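Local coordinates for protein probable enoyl-CoA hydratase/isomerase (Pseudomonas aeruginosa, PDB 7BOR) that is probably a crotonase-family enoyl-CoA hydratase or isomerase, perhaps shifting double bonds in enoyl-CoA esters, and binds coenzyme A, at residues Val130-Thr135 and Glu240-Phe245; Ser75-Pro80 and Glu225-Ser230. All coordinates share one frame; numbering follows the deposited sequence.

From the N terminus, the chain first passes 75-80, the loop between helices 66-71 and 80-90. It next reaches 130-135, in the loop after strand 124-126. Helix 200-233 then brings 225-230 back to 75-80, and contact 2 closes a loop of 144 residues. Helix 236-245 follows at once. Its 240-245 part returns to 130-135, and contact 1 closes a loop of 104 residues. The segments alternate, so the two loops cross. The contacts also touch: L134 and T135 of contact 1 pack on F229 of contact 2, and T135 meets I228. Together they tie the C-terminal helices to loops of the crotonase core near coenzyme A.

Contact 1 (Val130-Thr135 and Glu240-Phe245); sequences VNLGLT and EALSAF. With COA (coenzyme A), chain C.
At the coenzyme A pocket, L132 of the loop after strand 124-126 packs against A241 and L242 of helix 236-245. No hydrogen bond crosses between the two segments. A241 points its CB at the loop backbone and lies 3.5 Å from L132 C. The same methyl is 3.8 Å from N131 O and 4.1 Å from G133 N, so it sits against consecutive peptide groups. G133 has a positive phi (66°), which by itself favours glycine. Its N is hydrogen-bonded to V130 O in a local turn, and its O takes a hydrogen bond from R232 NE of helix 200-233.

The two methyls of L132 have different partners. L132 CD2 lies near the helix backbone, 3.8 Å from A241 O. L132 CD1 is 4.0 Å from L242 CD2 and also reaches the pantetheine arm, 3.3 Å from O5P of coenzyme A. L134 approaches the same L242 methyl from further along the loop, with L134 CD1 4.5 Å from L242 CD2. L242 also rests on I66, F69 and L70 of helix 66-71 and on L233 of helix 200-233, so it touches the loop and both of these helices.

One turn on, F245 adds an aromatic ring to the pocket. Its CG is anti to the backbone N (chi1 -180°), which swings the ring out to the pantetheine arm. CAP of coenzyme A lies at the ring edge, in its plane, and F245 CE1 is 3.6 Å from coenzyme A C7P. The C-terminal helix thus folds back on its own chain and joins a core loop in lining the coenzyme A pocket of a crotonase fold.

Contact 2 (Ser75-Pro80 and Glu225-Ser230); sequences SLRDSP and EGDIFS
R77 and D227 form a salt bridge at the exposed margin of this contact. R77 NH2 donates to D227 OD2 at 2.8 Å, meeting it on the syn side. R77 NE makes a weak, long hydrogen bond to D227 OD1 at 3.4 Å, so both carboxylate oxygens are used. The fit is not coplanar: the guanidinium and carboxylate planes are 41° apart. The R77 chain is extended from CG to NE, which carries the guanidinium across to the helix.

Beside the charges, L76 points at helix 200-233. L76 CD2 lies 3.8 Å from G226 CA. L76 CB lies 4.0 Å from the same G226 CA, a close approach that the lack of a side chain on G226 allows. L76 CD1 approaches the F229 ring obliquely, 3.7 Å from F229 CD2. At the end of the interface S230 OG is 3.7 Å from S75 CA.

Further out, S79 OG lies 2.7 Å from both S75 O and L76 O. It is hydrogen-bonded to G82 N, with S79 as N-cap of helix 80-90. On the helix side, E225 OE1 and OE2 are hydrogen-bonded to G139 N and S141 OG, respectively. F229 packs on L134, and the F229 side chain is about 5 Å from the bound coenzyme A. This is a loop docked on the long helix 200-233, the last but one of this crotonase-fold chain, with an N-capped helix leaving it.

Contact 1 (Val130-Thr135 and Glu240-Phe245)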
ATOM      1  N   VAL A 130     -15.739  -2.822  -3.668  1.00 31.55           N
ATOM      2  CA  VAL A 130     -17.082  -3.246  -4.034  1.00 32.16           C
ATOM      3  C   VAL A 130     -18.154  -2.476  -3.264  1.00 33.64           C
ATOM      4  O   VAL A 130     -19.217  -2.138  -3.810  1.00 32.94           O
ATOM      5  CB  VAL A 130     -17.170  -4.768  -3.814  1.00 33.71           C
ATOM      6  CG1 VAL A 130     -17.146  -5.122  -2.229  1.00 30.88           C
ATOM      7  CG2 VAL A 130     -18.348  -5.319  -4.495  1.00 35.38           C
ATOM      8  N   ASN A 131     -17.914  -2.197  -1.983  1.00 30.23           N
ATOM      9  CA  ASN A 131     -18.864  -1.386  -1.242  1.00 27.38           C
ATOM     10  C   ASN A 131     -19.058  -0.002  -1.867  1.00 30.96           C
ATOM     11  O   ASN A 131     -20.089   0.630  -1.619  1.00 32.26           O
ATOM     12  CB  ASN A 131     -18.402  -1.229   0.199  1.00 30.59           C
ATOM     13  CG  ASN A 131     -17.935  -2.545   0.800  1.00 34.58           C
ATOM     14  OD1 ASN A 131     -16.799  -3.030   0.556  1.00 33.35           O
ATOM     15  ND2 ASN A 131     -18.831  -3.165   1.531  1.00 40.35           N
ATOM     16  N   LEU A 132     -18.088   0.483  -2.638  1.00 30.31           N
ATOM     17  CA  LEU A 132     -18.110   1.828  -3.204  1.00 32.69           C
ATOM     18  C   LEU A 132     -18.396   1.811  -4.699  1.00 31.90           C
ATOM     19  O   LEU A 132     -18.090   2.782  -5.402  1.00 35.80           O
ATOM     20  CB  LEU A 132     -16.783   2.523  -2.922  1.00 31.10           C
ATOM     21  CG  LEU A 132     -16.440   2.810  -1.464  1.00 30.50           C
ATOM     22  CD1 LEU A 132     -15.017   3.361  -1.284  1.00 37.79           C
ATOM     23  CD2 LEU A 132     -17.488   3.749  -0.838  1.00 35.77           C
ATOM     24  N   GLY A 133     -18.960   0.715  -5.199  1.00 28.55           N
ATOM     25  CA  GLY A 133     -19.183   0.550  -6.619  1.00 29.09           C
ATOM     26  C   GLY A 133     -17.924   0.460  -7.439  1.00 31.62           C
ATOM     27  O   GLY A 133     -17.968   0.649  -8.659  1.00 32.77           O
ATOM     28  N   LEU A 134     -16.812   0.108  -6.809  1.00 27.76           N
ATOM     29  CA  LEU A 134     -15.531   0.002  -7.462  1.00 26.28           C
ATOM     30  C   LEU A 134     -15.081  -1.458  -7.494  1.00 28.26           C
ATOM     31  O   LEU A 134     -15.786  -2.356  -7.050  1.00 29.95           O
ATOM     32  CB  LEU A 134     -14.533   0.924  -6.760  1.00 25.42           C
ATOM     33  CG  LEU A 134     -14.930   2.415  -6.818  1.00 31.18           C
ATOM     34  CD1 LEU A 134     -14.079   3.268  -5.868  1.00 28.14           C
ATOM     35  CD2 LEU A 134     -14.817   2.946  -8.240  1.00 29.60           C
ATOM     36  N   THR A 135     -13.877  -1.678  -7.995  1.00 25.12           N
ATOM     37  CA  THR A 135     -13.374  -3.020  -8.261  1.00 27.55           C
ATOM     38  C   THR A 135     -11.926  -3.100  -7.762  1.00 27.36           C
ATOM     39  O   THR A 135     -11.338  -2.082  -7.368  1.00 27.98           O
ATOM     40  CB  THR A 135     -13.469  -3.340  -9.760  1.00 31.73           C
ATOM     41  OG1 THR A 135     -13.013  -2.205 -10.503  1.00 29.01           O
ATOM     42  CG2 THR A 135     -14.881  -3.682 -10.162  1.00 30.44           C
ATOM     43  N   GLU A 240     -22.423   7.504  -6.734  1.00 34.85           N
ATOM     44  CA  GLU A 240     -23.429   7.497  -5.669  1.00 37.11           C
ATOM     45  C   GLU A 240     -22.847   6.958  -4.360  1.00 43.92           C
ATOM     46  O   GLU A 240     -22.986   7.591  -3.306  1.00 39.81           O
ATOM     47  CB  GLU A 240     -24.663   6.674  -6.074  1.00 38.36           C
ATOM     48  CG  GLU A 240     -25.767   6.607  -4.980  1.00 50.29           C
ATOM     49  CD  GLU A 240     -26.712   5.397  -5.113  1.00 68.80           C
ATOM     50  OE1 GLU A 240     -26.440   4.525  -5.977  1.00 69.28           O
ATOM     51  OE2 GLU A 240     -27.722   5.318  -4.350  1.00 72.36           O
ATOM     52  N   ALA A 241     -22.220   5.776  -4.399  1.00 38.02           N
ATOM     53  CA  ALA A 241     -21.630   5.194  -3.184  1.00 42.43           C
ATOM     54  C   ALA A 241     -20.545   6.090  -2.590  1.00 40.38           C
ATOM     55  O   ALA A 241     -20.383   6.148  -1.366  1.00 44.31           O
ATOM     56  CB  ALA A 241     -21.053   3.803  -3.487  1.00 35.78           C
ATOM     57  N   LEU A 242     -19.779   6.773  -3.435  1.00 36.80           N
ATOM     58  CA  LEU A 242     -18.659   7.581  -2.971  1.00 41.42           C
ATOM     59  C   LEU A 242     -19.136   8.834  -2.243  1.00 46.85           C
ATOM     60  O   LEU A 242     -18.628   9.173  -1.163  1.00 44.53           O
ATOM     61  CB  LEU A 242     -17.774   7.962  -4.168  1.00 35.81           C
ATOM     62  CG  LEU A 242     -16.728   6.964  -4.644  1.00 39.03           C
ATOM     63  CD1 LEU A 242     -15.932   7.514  -5.867  1.00 41.65           C
ATOM     64  CD2 LEU A 242     -15.827   6.612  -3.467  1.00 38.26           C
ATOM     65  N   SER A 243     -20.076   9.565  -2.850  1.00 43.59           N
ATOM     66  CA  SER A 243     -20.589  10.769  -2.218  1.00 46.36           C
ATOM     67  C   SER A 243     -21.494  10.413  -1.064  1.00 47.40           C
ATOM     68  O   SER A 243     -21.759  11.271  -0.222  1.00 53.15           O
ATOM     69  CB  SER A 243     -21.323  11.655  -3.233  1.00 45.56           C
ATOM     70  OG  SER A 243     -22.318  10.931  -3.914  1.00 54.95           O
ATOM     71  N   ALA A 244     -21.950   9.161  -1.010  1.00 43.81           N
ATOM     72  CA  ALA A 244     -22.699   8.669   0.140  1.00 48.69           C
ATOM     73  C   ALA A 244     -21.802   8.531   1.366  1.00 55.32           C
ATOM     74  O   ALA A 244     -22.243   8.809   2.493  1.00 54.70           O
ATOM     75  CB  ALA A 244     -23.348   7.319  -0.185  1.00 49.45           C
ATOM     76  N   PHE A 245     -20.536   8.103   1.165  1.00 51.67           N
ATOM     77  CA  PHE A 245     -19.585   8.014   2.278  1.00 58.04           C
ATOM     78  C   PHE A 245     -19.284   9.391   2.881  1.00 58.75           C
ATOM     79  O   PHE A 245     -19.416   9.588   4.093  1.00 57.43           O
ATOM     80  CB  PHE A 245     -18.279   7.326   1.849  1.00 54.72           C
ATOM     81  CG  PHE A 245     -17.293   7.218   2.981  1.00 57.14           C
ATOM     82  CD1 PHE A 245     -16.442   8.280   3.292  1.00 58.28           C
ATOM     83  CD2 PHE A 245     -17.267   6.092   3.780  1.00 56.90           C
ATOM     84  CE1 PHE A 245     -15.586   8.212   4.382  1.00 58.09           C
ATOM     85  CE2 PHE A 245     -16.402   6.009   4.857  1.00 55.74           C
ATOM     86  CZ  PHE A 245     -15.579   7.079   5.171  1.00 55.59           C
TER
HETATM   87  N1A COA C 301     -11.190  10.391   1.856  1.00 39.74           N
HETATM   88  C2A COA C 301     -11.588  11.645   2.210  1.00 46.38           C
HETATM   89  N3A COA C 301     -11.812  11.979   3.517  1.00 42.56           N
HETATM   90  C4A COA C 301     -11.602  11.021   4.434  1.00 50.01           C
HETATM   91  C5A COA C 301     -11.203   9.775   4.108  1.00 47.55           C
HETATM   92  C6A COA C 301     -10.997   9.456   2.781  1.00 40.25           C
HETATM   93  N6A COA C 301     -10.551   8.163   2.243  1.00 38.35           N
HETATM   94  N7A COA C 301     -11.085   9.030   5.242  1.00 46.91           N
HETATM   95  C8A COA C 301     -11.418   9.806   6.297  1.00 52.42           C
HETATM   96  N9A COA C 301     -11.732  10.980   5.759  1.00 50.98           N
HETATM   97  C1B COA C 301     -12.095  12.087   6.667  1.00 54.33           C
HETATM   98  C2B COA C 301     -13.643  12.095   7.127  1.00 56.91           C
HETATM   99  O2B COA C 301     -14.459  12.559   5.979  1.00 53.67           O
HETATM  100  C3B COA C 301     -13.565  12.911   8.140  1.00 58.38           C
HETATM  101  O3B COA C 301     -13.445  14.319   7.674  1.00 60.63           O
HETATM  102  P3B COA C 301     -13.853  15.583   8.609  1.00 68.58           P
HETATM  103  O7A COA C 301     -13.401  15.378  10.041  1.00 68.59           O
HETATM  104  O8A COA C 301     -15.349  15.718   8.534  1.00 60.32           O
HETATM  105  O9A COA C 301     -13.145  16.784   8.057  1.00 66.88           O
HETATM  106  C4B COA C 301     -12.229  12.619   8.867  1.00 53.87           C
HETATM  107  O4B COA C 301     -11.326  12.089   7.734  1.00 56.24           O
HETATM  108  C5B COA C 301     -12.317  11.657   9.900  1.00 53.87           C
HETATM  109  O5B COA C 301     -12.677  10.471   9.268  1.00 53.17           O
HETATM  110  P1A COA C 301     -13.809   9.522   9.967  1.00 56.63           P
HETATM  111  O1A COA C 301     -14.418   8.550   8.977  1.00 55.96           O
HETATM  112  O2A COA C 301     -14.923  10.296  10.634  1.00 58.78           O
HETATM  113  O3A COA C 301     -12.980   8.735  11.155  1.00 57.37           O
HETATM  114  P2A COA C 301     -13.493   7.219  11.556  1.00 55.48           P
HETATM  115  O4A COA C 301     -12.696   6.791  12.785  1.00 51.06           O
HETATM  116  O5A COA C 301     -14.973   7.349  11.759  1.00 54.72           O
HETATM  117  O6A COA C 301     -13.299   6.163  10.286  1.00 46.27           O
HETATM  118  CBP COA C 301     -12.151   4.948   8.568  1.00 47.46           C
HETATM  119  CCP COA C 301     -11.981   5.714   9.930  1.00 49.84           C
HETATM  120  CDP COA C 301     -10.751   4.816   7.868  1.00 40.58           C
HETATM  121  CEP COA C 301     -12.742   3.537   8.812  1.00 42.18           C
HETATM  122  CAP COA C 301     -13.169   5.833   7.778  1.00 46.66           C
HETATM  123  OAP COA C 301     -12.652   7.128   7.747  1.00 44.37           O
HETATM  124  C9P COA C 301     -13.359   5.383   6.330  1.00 50.46           C
HETATM  125  O9P COA C 301     -13.996   4.413   6.040  1.00 50.98           O
HETATM  126  N8P COA C 301     -12.726   6.249   5.313  1.00 47.67           N
HETATM  127  C7P COA C 301     -12.809   5.946   3.883  1.00 46.83           C
HETATM  128  C6P COA C 301     -12.172   4.560   3.565  1.00 41.58           C
HETATM  129  C5P COA C 301     -12.305   4.386   2.017  1.00 40.81           C
HETATM  130  O5P COA C 301     -13.331   4.122   1.496  1.00 38.19           O
HETATM  131  N4P COA C 301     -11.101   4.553   1.223  1.00 39.72           N
HETATM  132  C3P COA C 301     -11.181   4.453  -0.213  1.00 44.58           C
HETATM  133  C2P COA C 301     -11.214   3.010  -0.643  1.00 43.39           C
HETATM  134  S1P COA C 301     -11.279   3.109  -2.447  1.00 57.94           S

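Contact 2 (Ser75-Pro80 and Glu225-Ser230)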
ATOM      1  N   SER A  75      -7.443   8.658 -14.454  0.82 52.43           N
ATOM      2  CA  SER A  75      -6.974   7.484 -15.185  0.82 50.21           C
ATOM      3  C   SER A  75      -5.831   6.860 -14.397  0.82 51.51           C
ATOM      4  O   SER A  75      -4.800   7.509 -14.195  0.82 48.82           O
ATOM      5  CB  SER A  75      -6.484   7.861 -16.581  0.82 51.53           C
ATOM      6  OG  SER A  75      -5.601   6.866 -17.109  0.82 51.53           O
ATOM      7  N   LEU A  76      -6.008   5.616 -13.936  1.00 45.47           N
ATOM      8  CA  LEU A  76      -5.024   5.063 -13.020  1.00 44.61           C
ATOM      9  C   LEU A  76      -3.636   5.053 -13.646  1.00 46.75           C
ATOM     10  O   LEU A  76      -2.677   5.486 -13.008  1.00 52.70           O
ATOM     11  CB  LEU A  76      -5.439   3.666 -12.560  1.00 48.98           C
ATOM     12  CG  LEU A  76      -5.949   3.685 -11.119  1.00 44.82           C
ATOM     13  CD1 LEU A  76      -7.127   4.667 -11.018  1.00 46.23           C
ATOM     14  CD2 LEU A  76      -6.360   2.306 -10.636  1.00 45.38           C
ATOM     15  N   ARG A  77      -3.509   4.622 -14.908  0.88 48.61           N
ATOM     16  CA  ARG A  77      -2.191   4.608 -15.543  0.88 51.39           C
ATOM     17  C   ARG A  77      -1.472   5.949 -15.355  0.88 53.89           C
ATOM     18  O   ARG A  77      -0.434   6.044 -14.687  0.88 50.37           O
ATOM     19  CB  ARG A  77      -2.300   4.314 -17.045  0.88 54.47           C
ATOM     20  CG  ARG A  77      -3.199   3.183 -17.488  0.88 67.23           C
ATOM     21  CD  ARG A  77      -3.354   3.226 -19.016  0.88 60.58           C
ATOM     22  NE  ARG A  77      -4.117   2.084 -19.521  0.88 59.54           N
ATOM     23  CZ  ARG A  77      -3.567   0.950 -19.941  0.88 57.01           C
ATOM     24  NH1 ARG A  77      -2.240   0.820 -19.922  0.88 56.58           N
ATOM     25  NH2 ARG A  77      -4.336  -0.046 -20.374  0.88 54.64           N
ATOM     26  N   ASP A  78      -2.023   6.999 -15.947  1.00 48.48           N
ATOM     27  CA  ASP A  78      -1.349   8.287 -16.070  1.00 45.95           C
ATOM     28  C   ASP A  78      -2.004   9.224 -15.060  1.00 47.61           C
ATOM     29  O   ASP A  78      -2.972   9.915 -15.360  1.00 44.73           O
ATOM     30  CB  ASP A  78      -1.424   8.763 -17.525  1.00 46.88           C
ATOM     31  CG  ASP A  78      -0.747   7.762 -18.488  1.00 52.27           C
ATOM     32  OD1 ASP A  78       0.507   7.653 -18.415  1.00 50.11           O
ATOM     33  OD2 ASP A  78      -1.463   7.053 -19.253  1.00 50.37           O
ATOM     34  N   SER A  79      -1.466   9.206 -13.844  1.00 36.56           N
ATOM     35  CA  SER A  79      -1.974   9.935 -12.691  1.00 41.90           C
ATOM     36  C   SER A  79      -0.944   9.815 -11.573  1.00 40.74           C
ATOM     37  O   SER A  79      -0.067   8.943 -11.624  1.00 38.07           O
ATOM     38  CB  SER A  79      -3.324   9.368 -12.206  1.00 48.43           C
ATOM     39  OG  SER A  79      -3.267   7.950 -11.980  1.00 43.80           O
ATOM     40  N   PRO A  80      -1.043  10.665 -10.555  1.00 34.67           N
ATOM     41  CA  PRO A  80      -0.186  10.491  -9.374  1.00 38.55           C
ATOM     42  C   PRO A  80      -0.357   9.133  -8.698  1.00 39.11           C
ATOM     43  O   PRO A  80       0.650   8.493  -8.367  1.00 36.77           O
ATOM     44  CB  PRO A  80      -0.613  11.651  -8.457  1.00 40.43           C
ATOM     45  CG  PRO A  80      -1.224  12.698  -9.431  1.00 41.79           C
ATOM     46  CD  PRO A  80      -1.891  11.866 -10.475  1.00 37.70           C
ATOM     47  N   GLU A 225      -7.135  -3.898 -14.472  1.00 33.42           N
ATOM     48  CA  GLU A 225      -7.856  -3.385 -13.311  1.00 32.21           C
ATOM     49  C   GLU A 225      -8.053  -1.878 -13.409  1.00 31.32           C
ATOM     50  O   GLU A 225      -9.117  -1.357 -13.074  1.00 31.60           O
ATOM     51  CB  GLU A 225      -7.101  -3.657 -11.984  1.00 32.18           C
ATOM     52  CG  GLU A 225      -6.909  -5.087 -11.572  1.00 36.03           C
ATOM     53  CD  GLU A 225      -6.026  -5.170 -10.331  1.00 33.63           C
ATOM     54  OE1 GLU A 225      -5.310  -4.161 -10.076  1.00 28.52           O
ATOM     55  OE2 GLU A 225      -6.084  -6.223  -9.646  1.00 30.52           O
ATOM     56  N   GLY A 226      -7.016  -1.168 -13.848  1.00 33.99           N
ATOM     57  CA  GLY A 226      -7.041   0.280 -13.821  1.00 36.05           C
ATOM     58  C   GLY A 226      -8.020   0.850 -14.819  1.00 36.90           C
ATOM     59  O   GLY A 226      -8.632   1.887 -14.559  1.00 38.65           O
ATOM     60  N   ASP A 227      -8.189   0.175 -15.954  1.00 37.48           N
ATOM     61  CA  ASP A 227      -9.172   0.598 -16.951  1.00 41.40           C
ATOM     62  C   ASP A 227     -10.586   0.388 -16.421  1.00 39.41           C
ATOM     63  O   ASP A 227     -11.409   1.311 -16.453  1.00 38.14           O
ATOM     64  CB  ASP A 227      -8.955  -0.161 -18.277  1.00 46.71           C
ATOM     65  CG  ASP A 227      -7.739   0.370 -19.096  1.00 56.17           C
ATOM     66  OD1 ASP A 227      -7.480   1.609 -19.173  1.00 55.78           O
ATOM     67  OD2 ASP A 227      -7.029  -0.480 -19.684  1.00 61.11           O
ATOM     68  N   ILE A 228     -10.873  -0.811 -15.879  1.00 37.43           N
ATOM     69  CA  ILE A 228     -12.153  -1.037 -15.203  1.00 31.35           C
ATOM     70  C   ILE A 228     -12.382   0.006 -14.110  1.00 36.53           C
ATOM     71  O   ILE A 228     -13.465   0.588 -14.013  1.00 36.06           O
ATOM     72  CB  ILE A 228     -12.233  -2.464 -14.630  1.00 37.78           C
ATOM     73  CG1 ILE A 228     -11.902  -3.520 -15.712  1.00 45.58           C
ATOM     74  CG2 ILE A 228     -13.626  -2.708 -14.020  1.00 38.65           C
ATOM     75  CD1 ILE A 228     -12.942  -3.664 -16.827  1.00 49.10           C
ATOM     76  N   PHE A 229     -11.369   0.249 -13.267  1.00 34.27           N
ATOM     77  CA  PHE A 229     -11.520   1.123 -12.102  1.00 34.80           C
ATOM     78  C   PHE A 229     -11.798   2.557 -12.529  1.00 40.52           C
ATOM     79  O   PHE A 229     -12.655   3.254 -11.958  1.00 37.39           O
ATOM     80  CB  PHE A 229     -10.224   1.090 -11.281  1.00 28.57           C
ATOM     81  CG  PHE A 229     -10.343   1.609  -9.870  1.00 32.93           C
ATOM     82  CD1 PHE A 229     -10.619   0.736  -8.808  1.00 29.39           C
ATOM     83  CD2 PHE A 229     -10.069   2.935  -9.575  1.00 32.34           C
ATOM     84  CE1 PHE A 229     -10.667   1.213  -7.516  1.00 26.66           C
ATOM     85  CE2 PHE A 229     -10.117   3.406  -8.275  1.00 38.10           C
ATOM     86  CZ  PHE A 229     -10.429   2.555  -7.260  1.00 30.55           C
ATOM     87  N   SER A 230     -10.997   3.040 -13.473  1.00 38.27           N
ATOM     88  CA  SER A 230     -11.198   4.368 -14.021  1.00 41.98           C
ATOM     89  C   SER A 230     -12.600   4.505 -14.607  1.00 35.33           C
ATOM     90  O   SER A 230     -13.304   5.484 -14.354  1.00 38.22           O
ATOM     91  CB  SER A 230     -10.116   4.626 -15.075  1.00 40.88           C
ATOM     92  OG  SER A 230     -10.304   5.911 -15.634  1.00 63.99           O
TER